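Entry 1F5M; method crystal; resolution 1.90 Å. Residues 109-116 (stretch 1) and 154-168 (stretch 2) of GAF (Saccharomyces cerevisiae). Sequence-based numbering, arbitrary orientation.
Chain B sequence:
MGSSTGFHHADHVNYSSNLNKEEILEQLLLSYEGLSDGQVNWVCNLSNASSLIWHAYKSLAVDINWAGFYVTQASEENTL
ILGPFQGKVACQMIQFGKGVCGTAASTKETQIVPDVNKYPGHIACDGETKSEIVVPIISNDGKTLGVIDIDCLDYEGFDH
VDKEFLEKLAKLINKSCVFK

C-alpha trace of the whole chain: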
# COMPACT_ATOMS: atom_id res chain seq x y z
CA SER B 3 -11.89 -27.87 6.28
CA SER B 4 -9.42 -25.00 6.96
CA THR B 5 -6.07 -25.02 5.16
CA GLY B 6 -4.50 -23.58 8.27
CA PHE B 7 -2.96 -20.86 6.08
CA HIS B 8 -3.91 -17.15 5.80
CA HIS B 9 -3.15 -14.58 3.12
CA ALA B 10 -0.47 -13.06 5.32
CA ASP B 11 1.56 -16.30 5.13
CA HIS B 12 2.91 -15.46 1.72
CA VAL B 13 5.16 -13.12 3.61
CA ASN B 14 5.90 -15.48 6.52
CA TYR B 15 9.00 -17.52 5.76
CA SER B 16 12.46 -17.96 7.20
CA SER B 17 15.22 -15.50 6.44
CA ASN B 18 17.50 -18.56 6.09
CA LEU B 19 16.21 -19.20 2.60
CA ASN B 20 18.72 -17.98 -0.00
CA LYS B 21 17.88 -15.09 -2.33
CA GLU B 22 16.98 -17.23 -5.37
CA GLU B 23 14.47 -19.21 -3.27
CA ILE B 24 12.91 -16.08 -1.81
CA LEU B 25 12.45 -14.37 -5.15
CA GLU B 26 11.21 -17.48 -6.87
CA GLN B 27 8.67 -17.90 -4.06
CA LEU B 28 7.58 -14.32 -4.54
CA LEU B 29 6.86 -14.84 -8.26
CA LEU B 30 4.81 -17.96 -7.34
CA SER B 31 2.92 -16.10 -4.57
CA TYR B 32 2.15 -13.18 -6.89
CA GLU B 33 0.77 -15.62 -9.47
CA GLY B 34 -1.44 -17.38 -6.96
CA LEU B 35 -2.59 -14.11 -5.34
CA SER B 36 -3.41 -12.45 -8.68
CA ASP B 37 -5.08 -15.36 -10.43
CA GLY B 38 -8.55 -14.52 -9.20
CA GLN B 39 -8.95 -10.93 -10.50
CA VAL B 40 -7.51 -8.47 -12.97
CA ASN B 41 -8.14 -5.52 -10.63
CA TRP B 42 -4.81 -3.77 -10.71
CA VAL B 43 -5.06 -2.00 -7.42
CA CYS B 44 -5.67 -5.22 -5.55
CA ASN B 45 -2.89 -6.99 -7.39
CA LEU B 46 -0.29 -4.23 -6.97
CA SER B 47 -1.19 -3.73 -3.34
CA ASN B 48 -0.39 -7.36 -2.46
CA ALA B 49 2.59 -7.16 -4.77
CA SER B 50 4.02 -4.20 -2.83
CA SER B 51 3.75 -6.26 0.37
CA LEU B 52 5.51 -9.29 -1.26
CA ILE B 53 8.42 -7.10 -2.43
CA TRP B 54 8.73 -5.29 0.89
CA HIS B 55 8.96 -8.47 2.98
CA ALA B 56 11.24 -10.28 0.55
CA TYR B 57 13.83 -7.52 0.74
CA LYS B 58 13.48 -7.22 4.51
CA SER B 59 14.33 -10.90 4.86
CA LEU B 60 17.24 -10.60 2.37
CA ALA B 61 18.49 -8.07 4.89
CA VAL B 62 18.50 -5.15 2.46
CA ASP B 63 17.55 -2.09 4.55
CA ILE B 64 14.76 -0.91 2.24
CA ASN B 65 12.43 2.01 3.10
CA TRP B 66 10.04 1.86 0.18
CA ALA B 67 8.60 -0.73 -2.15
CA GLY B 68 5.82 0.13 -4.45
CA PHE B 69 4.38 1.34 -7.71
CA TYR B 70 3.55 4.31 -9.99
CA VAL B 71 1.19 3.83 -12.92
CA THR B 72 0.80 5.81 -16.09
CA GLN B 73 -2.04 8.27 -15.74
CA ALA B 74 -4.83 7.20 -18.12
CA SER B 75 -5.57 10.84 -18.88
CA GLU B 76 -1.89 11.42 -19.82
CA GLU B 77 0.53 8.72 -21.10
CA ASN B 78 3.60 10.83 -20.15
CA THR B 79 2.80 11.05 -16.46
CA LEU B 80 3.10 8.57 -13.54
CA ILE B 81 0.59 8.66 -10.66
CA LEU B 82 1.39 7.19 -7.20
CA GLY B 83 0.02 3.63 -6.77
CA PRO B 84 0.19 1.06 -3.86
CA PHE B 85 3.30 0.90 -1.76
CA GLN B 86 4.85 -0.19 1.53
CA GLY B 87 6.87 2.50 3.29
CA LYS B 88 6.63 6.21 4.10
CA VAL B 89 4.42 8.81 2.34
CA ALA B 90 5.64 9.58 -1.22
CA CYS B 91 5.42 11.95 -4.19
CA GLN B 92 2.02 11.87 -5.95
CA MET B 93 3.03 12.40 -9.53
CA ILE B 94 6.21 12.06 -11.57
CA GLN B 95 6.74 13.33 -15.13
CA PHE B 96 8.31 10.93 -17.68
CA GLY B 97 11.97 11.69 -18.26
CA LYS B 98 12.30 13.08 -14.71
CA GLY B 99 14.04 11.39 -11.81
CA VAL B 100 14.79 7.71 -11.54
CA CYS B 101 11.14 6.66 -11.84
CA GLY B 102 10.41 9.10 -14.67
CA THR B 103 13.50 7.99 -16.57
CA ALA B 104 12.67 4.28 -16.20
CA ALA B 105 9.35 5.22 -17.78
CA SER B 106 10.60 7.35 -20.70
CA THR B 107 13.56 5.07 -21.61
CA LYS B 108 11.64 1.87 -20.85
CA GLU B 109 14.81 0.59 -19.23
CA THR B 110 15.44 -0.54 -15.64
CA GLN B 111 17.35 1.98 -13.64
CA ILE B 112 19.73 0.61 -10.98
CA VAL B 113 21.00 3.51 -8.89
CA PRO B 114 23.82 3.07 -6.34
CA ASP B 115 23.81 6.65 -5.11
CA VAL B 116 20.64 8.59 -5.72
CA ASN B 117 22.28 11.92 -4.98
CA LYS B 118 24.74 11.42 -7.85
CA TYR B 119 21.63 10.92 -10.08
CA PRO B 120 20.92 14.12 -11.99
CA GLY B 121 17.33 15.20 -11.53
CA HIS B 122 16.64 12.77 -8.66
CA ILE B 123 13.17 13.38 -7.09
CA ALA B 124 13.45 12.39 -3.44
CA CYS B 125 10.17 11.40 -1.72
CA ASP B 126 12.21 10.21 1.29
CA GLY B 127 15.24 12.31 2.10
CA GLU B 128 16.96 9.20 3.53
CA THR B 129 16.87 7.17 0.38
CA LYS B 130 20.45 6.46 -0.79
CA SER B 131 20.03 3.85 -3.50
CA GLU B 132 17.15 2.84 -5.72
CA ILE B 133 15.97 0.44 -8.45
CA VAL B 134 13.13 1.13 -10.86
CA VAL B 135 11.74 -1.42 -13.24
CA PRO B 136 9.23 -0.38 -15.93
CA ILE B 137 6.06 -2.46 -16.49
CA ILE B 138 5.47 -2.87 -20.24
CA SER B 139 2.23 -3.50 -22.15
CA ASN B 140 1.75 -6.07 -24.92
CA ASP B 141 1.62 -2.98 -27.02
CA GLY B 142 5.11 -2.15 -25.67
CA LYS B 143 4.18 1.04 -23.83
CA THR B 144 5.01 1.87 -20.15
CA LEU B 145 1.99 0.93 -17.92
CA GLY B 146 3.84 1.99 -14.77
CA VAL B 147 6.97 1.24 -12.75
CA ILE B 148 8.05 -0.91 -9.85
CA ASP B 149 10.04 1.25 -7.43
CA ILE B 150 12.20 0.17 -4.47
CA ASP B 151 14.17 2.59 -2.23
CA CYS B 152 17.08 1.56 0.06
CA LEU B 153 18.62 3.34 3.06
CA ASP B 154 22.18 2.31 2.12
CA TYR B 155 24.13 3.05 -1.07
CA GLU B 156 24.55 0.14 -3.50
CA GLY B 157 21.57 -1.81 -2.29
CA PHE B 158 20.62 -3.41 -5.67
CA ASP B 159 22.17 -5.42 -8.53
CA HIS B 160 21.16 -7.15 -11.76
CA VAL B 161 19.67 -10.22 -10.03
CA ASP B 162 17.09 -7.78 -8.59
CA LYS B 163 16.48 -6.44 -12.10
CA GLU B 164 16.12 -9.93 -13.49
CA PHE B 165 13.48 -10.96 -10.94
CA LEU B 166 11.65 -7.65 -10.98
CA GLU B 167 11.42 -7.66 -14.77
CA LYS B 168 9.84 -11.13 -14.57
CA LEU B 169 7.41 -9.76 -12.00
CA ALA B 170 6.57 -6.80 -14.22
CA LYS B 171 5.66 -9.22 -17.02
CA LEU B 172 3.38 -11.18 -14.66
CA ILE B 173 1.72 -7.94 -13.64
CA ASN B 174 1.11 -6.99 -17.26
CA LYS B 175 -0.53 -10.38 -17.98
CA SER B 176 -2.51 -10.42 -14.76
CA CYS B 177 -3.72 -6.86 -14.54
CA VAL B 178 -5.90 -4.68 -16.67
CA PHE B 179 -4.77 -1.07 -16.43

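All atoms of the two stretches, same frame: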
# COMPACT_ATOMS: atom_id res chain seq x y z
N GLU B 109 13.71 1.43 -19.67
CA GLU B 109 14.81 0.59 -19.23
C GLU B 109 14.93 0.67 -17.71
O GLU B 109 14.79 1.74 -17.14
CB GLU B 109 16.14 1.08 -19.81
CG GLU B 109 16.31 0.88 -21.29
CD GLU B 109 16.35 -0.58 -21.66
OE1 GLU B 109 16.94 -1.39 -20.90
OE2 GLU B 109 15.80 -0.91 -22.72
N THR B 110 15.24 -0.46 -17.08
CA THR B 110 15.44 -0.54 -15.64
C THR B 110 16.58 0.39 -15.24
O THR B 110 17.64 0.47 -15.90
CB THR B 110 15.77 -1.98 -15.23
OG1 THR B 110 14.60 -2.77 -15.44
CG2 THR B 110 16.26 -2.11 -13.72
N GLN B 111 16.35 1.10 -14.16
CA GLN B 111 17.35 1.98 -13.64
C GLN B 111 17.84 1.37 -12.34
O GLN B 111 17.04 1.04 -11.45
CB GLN B 111 16.72 3.36 -13.39
CG GLN B 111 16.08 3.98 -14.66
CD GLN B 111 17.13 4.40 -15.71
OE1 GLN B 111 17.99 5.21 -15.42
NE2 GLN B 111 17.04 3.84 -16.92
N ILE B 112 19.15 1.14 -12.23
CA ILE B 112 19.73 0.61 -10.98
C ILE B 112 20.67 1.69 -10.46
O ILE B 112 21.79 1.94 -11.03
CB ILE B 112 20.52 -0.68 -11.20
CG1 ILE B 112 19.65 -1.71 -11.92
CG2 ILE B 112 21.00 -1.24 -9.84
CD1 ILE B 112 20.32 -3.08 -12.08
N VAL B 113 20.24 2.36 -9.40
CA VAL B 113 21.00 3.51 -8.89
C VAL B 113 21.71 3.28 -7.56
O VAL B 113 21.06 3.11 -6.51
CB VAL B 113 20.06 4.72 -8.81
CG1 VAL B 113 20.82 5.98 -8.37
CG2 VAL B 113 19.38 4.93 -10.19
N PRO B 114 23.04 3.29 -7.57
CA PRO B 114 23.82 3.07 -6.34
C PRO B 114 23.89 4.26 -5.39
O PRO B 114 24.08 4.11 -4.18
CB PRO B 114 25.21 2.66 -6.86
CG PRO B 114 25.32 3.50 -8.17
CD PRO B 114 23.92 3.37 -8.77
N ASP B 115 23.72 5.46 -5.94
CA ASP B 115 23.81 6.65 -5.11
C ASP B 115 22.90 7.67 -5.78
O ASP B 115 23.25 8.35 -6.71
CB ASP B 115 25.27 7.14 -5.05
CG ASP B 115 25.40 8.42 -4.25
OD1 ASP B 115 24.40 9.15 -4.13
OD2 ASP B 115 26.50 8.69 -3.74
N VAL B 116 21.70 7.76 -5.24
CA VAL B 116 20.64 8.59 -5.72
C VAL B 116 21.01 10.10 -5.83
O VAL B 116 20.55 10.83 -6.73
CB VAL B 116 19.45 8.23 -4.76
CG1 VAL B 116 19.06 9.36 -3.98
CG2 VAL B 116 18.37 7.50 -5.52
N ASP B 154 20.72 2.34 2.32
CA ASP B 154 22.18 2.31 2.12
C ASP B 154 22.48 2.49 0.64
O ASP B 154 21.63 2.22 -0.21
CB ASP B 154 22.79 0.96 2.55
CG ASP B 154 22.51 0.58 4.02
OD1 ASP B 154 22.70 1.43 4.92
OD2 ASP B 154 22.13 -0.59 4.27
N TYR B 155 23.70 2.94 0.32
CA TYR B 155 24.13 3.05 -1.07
C TYR B 155 24.30 1.62 -1.58
O TYR B 155 24.42 0.68 -0.80
CB TYR B 155 25.53 3.72 -1.19
CG TYR B 155 25.59 5.17 -0.73
CD1 TYR B 155 26.21 5.51 0.46
CD2 TYR B 155 24.96 6.17 -1.45
CE1 TYR B 155 26.22 6.82 0.93
CE2 TYR B 155 24.96 7.49 -0.99
CZ TYR B 155 25.59 7.79 0.21
OH TYR B 155 25.51 9.05 0.73
N GLU B 156 24.31 1.45 -2.91
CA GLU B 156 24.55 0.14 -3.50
C GLU B 156 23.67 -0.98 -2.97
O GLU B 156 24.13 -2.10 -2.72
CB GLU B 156 26.03 -0.23 -3.30
CG GLU B 156 27.05 0.73 -3.96
CD GLU B 156 28.41 0.79 -3.21
OE1 GLU B 156 29.18 1.76 -3.43
OE2 GLU B 156 28.72 -0.13 -2.40
N GLY B 157 22.39 -0.72 -2.80
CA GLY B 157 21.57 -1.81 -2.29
C GLY B 157 21.07 -2.83 -3.30
O GLY B 157 20.64 -3.90 -2.90
N PHE B 158 21.15 -2.53 -4.60
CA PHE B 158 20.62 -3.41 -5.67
C PHE B 158 21.59 -3.82 -6.79
O PHE B 158 22.57 -3.11 -7.07
CB PHE B 158 19.41 -2.74 -6.31
CG PHE B 158 18.41 -2.27 -5.32
CD1 PHE B 158 18.35 -0.93 -4.95
CD2 PHE B 158 17.54 -3.18 -4.73
CE1 PHE B 158 17.42 -0.48 -3.98
CE2 PHE B 158 16.61 -2.77 -3.76
CZ PHE B 158 16.55 -1.41 -3.38
N ASP B 159 21.30 -4.94 -7.46
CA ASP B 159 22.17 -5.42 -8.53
C ASP B 159 21.31 -6.05 -9.64
O ASP B 159 20.07 -6.05 -9.56
CB ASP B 159 23.17 -6.42 -7.97
CG ASP B 159 22.50 -7.64 -7.37
OD1 ASP B 159 23.00 -8.18 -6.35
OD2 ASP B 159 21.50 -8.09 -7.93
N HIS B 160 21.94 -6.60 -10.66
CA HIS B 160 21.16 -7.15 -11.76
C HIS B 160 20.33 -8.42 -11.51
O HIS B 160 19.55 -8.81 -12.37
CB HIS B 160 22.03 -7.32 -13.00
CG HIS B 160 22.35 -6.01 -13.65
ND1 HIS B 160 23.27 -5.13 -13.13
CD2 HIS B 160 21.78 -5.38 -14.70
CE1 HIS B 160 23.24 -4.01 -13.83
NE2 HIS B 160 22.35 -4.14 -14.79
N VAL B 161 20.51 -9.08 -10.36
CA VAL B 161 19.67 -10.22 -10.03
C VAL B 161 18.31 -9.61 -9.62
O VAL B 161 17.26 -10.19 -9.88
CB VAL B 161 20.20 -11.02 -8.80
CG1 VAL B 161 19.00 -11.69 -8.02
CG2 VAL B 161 21.18 -12.10 -9.27
N ASP B 162 18.33 -8.45 -8.98
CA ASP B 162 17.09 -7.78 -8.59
C ASP B 162 16.33 -7.37 -9.85
O ASP B 162 15.11 -7.50 -9.94
CB ASP B 162 17.42 -6.53 -7.77
CG ASP B 162 18.10 -6.88 -6.47
OD1 ASP B 162 17.60 -7.83 -5.83
OD2 ASP B 162 19.10 -6.22 -6.11
N LYS B 163 17.07 -6.86 -10.83
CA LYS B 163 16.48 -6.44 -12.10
C LYS B 163 15.86 -7.62 -12.82
O LYS B 163 14.78 -7.51 -13.45
CB LYS B 163 17.56 -5.85 -13.03
CG LYS B 163 17.00 -5.62 -14.49
CD LYS B 163 18.10 -5.15 -15.47
CE LYS B 163 17.60 -5.21 -16.92
NZ LYS B 163 18.66 -4.68 -17.80
N GLU B 164 16.57 -8.75 -12.79
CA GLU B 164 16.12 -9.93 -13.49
C GLU B 164 14.80 -10.39 -12.88
O GLU B 164 13.84 -10.63 -13.63
CB GLU B 164 17.15 -11.06 -13.41
CG GLU B 164 16.78 -12.26 -14.25
CD GLU B 164 17.91 -13.25 -14.41
OE1 GLU B 164 18.09 -13.71 -15.54
OE2 GLU B 164 18.64 -13.58 -13.42
N PHE B 165 14.74 -10.53 -11.57
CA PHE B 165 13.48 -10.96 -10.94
C PHE B 165 12.38 -9.92 -11.04
O PHE B 165 11.20 -10.27 -11.22
CB PHE B 165 13.67 -11.38 -9.47
CG PHE B 165 14.09 -12.85 -9.29
CD1 PHE B 165 15.43 -13.20 -9.02
CD2 PHE B 165 13.15 -13.89 -9.44
CE1 PHE B 165 15.83 -14.56 -8.89
CE2 PHE B 165 13.53 -15.27 -9.32
CZ PHE B 165 14.87 -15.60 -9.04
N LEU B 166 12.72 -8.64 -10.92
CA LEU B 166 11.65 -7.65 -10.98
C LEU B 166 11.12 -7.51 -12.39
O LEU B 166 9.95 -7.15 -12.57
CB LEU B 166 12.11 -6.30 -10.46
CG LEU B 166 12.43 -6.24 -8.98
CD1 LEU B 166 13.06 -4.87 -8.64
CD2 LEU B 166 11.16 -6.42 -8.17
N GLU B 167 11.94 -7.77 -13.41
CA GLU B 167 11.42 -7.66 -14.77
C GLU B 167 10.52 -8.86 -15.04
O GLU B 167 9.63 -8.75 -15.86
CB GLU B 167 12.55 -7.56 -15.83
CG GLU B 167 13.25 -6.19 -15.77
CD GLU B 167 14.13 -5.86 -16.97
OE1 GLU B 167 14.56 -6.81 -17.66
OE2 GLU B 167 14.39 -4.65 -17.21
N LYS B 168 10.72 -9.98 -14.36
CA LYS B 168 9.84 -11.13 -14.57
C LYS B 168 8.49 -10.79 -13.92
O LYS B 168 7.42 -11.09 -14.46
CB LYS B 168 10.36 -12.37 -13.88
CG LYS B 168 11.48 -13.09 -14.62
CD LYS B 168 12.13 -14.15 -13.71
CE LYS B 168 13.25 -14.88 -14.46
NZ LYS B 168 13.99 -15.84 -13.60
O HOH W 1 15.67 -2.82 -18.82
O HOH W 2 19.03 -1.83 -17.14
O HOH W 3 21.55 0.09 -6.17

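Residues 109-116, with a short strand at 111-113, run beside residues 154-168, a loop leading into a helix that begins at His160; together they bury 490 Å². Two direct hydrogen bonds tie them. Thr110 OG1 donates to Glu167 OE2 (2.6 Å), a short bond made possible because both side chains leave their backbones toward the other stretch. Farther along, Glu156 N donates to Pro114 O (3.0 Å, 161° at the hydrogen), where the two backbones run nearest, with the CA atoms of Pro114 and Glu156 4.1 Å apart; being backbone to backbone, this bond does not depend on either side chain.

Three waters bridge the stretches, the first of them at the Thr110-Glu167 bond itself. Water 1 accepts from Thr110 N (3.0 Å) and lies 2.8 Å from both Glu109 OE1 and Glu167 OE2. Water 2 accepts from Lys163 NZ (2.9 Å) and donates to Thr110 O (3.0 Å), while water 3 accepts from Phe158 N (3.1 Å) and bonds weakly to Val113 O (3.1 Å).

Apolar packing centres on Ile112, which gives up 98 Å², more than any other residue here. In the strand, Gln111 and Val113 point away and Ile112 points toward the helix start. Its CD1 sits over one face of the His160 ring, 3.5 Å from the centroid, a CH-pi contact, and 4.0 Å from Lys163 CB; its CG2 lies 4.2 Å from Phe158 CB. Thr110 (63 Å² covered) serves both ways, adding to its hydroxyl bond a methyl, CG2, 3.7 Å from CG of the extended Lys163 (all four chi angles t), whose ammonium reaches water. Pro114 (59 Å²) sets CB 3.9 Å from Glu156 CG.

Around Tyr155 the contacts are with oxygens: the ring edge meets Pro114 O, and CE2 lies 3.4 Å from Asp115 OD2.

Asp159 OD2 caps the helix at Val161 N (2.8 Å).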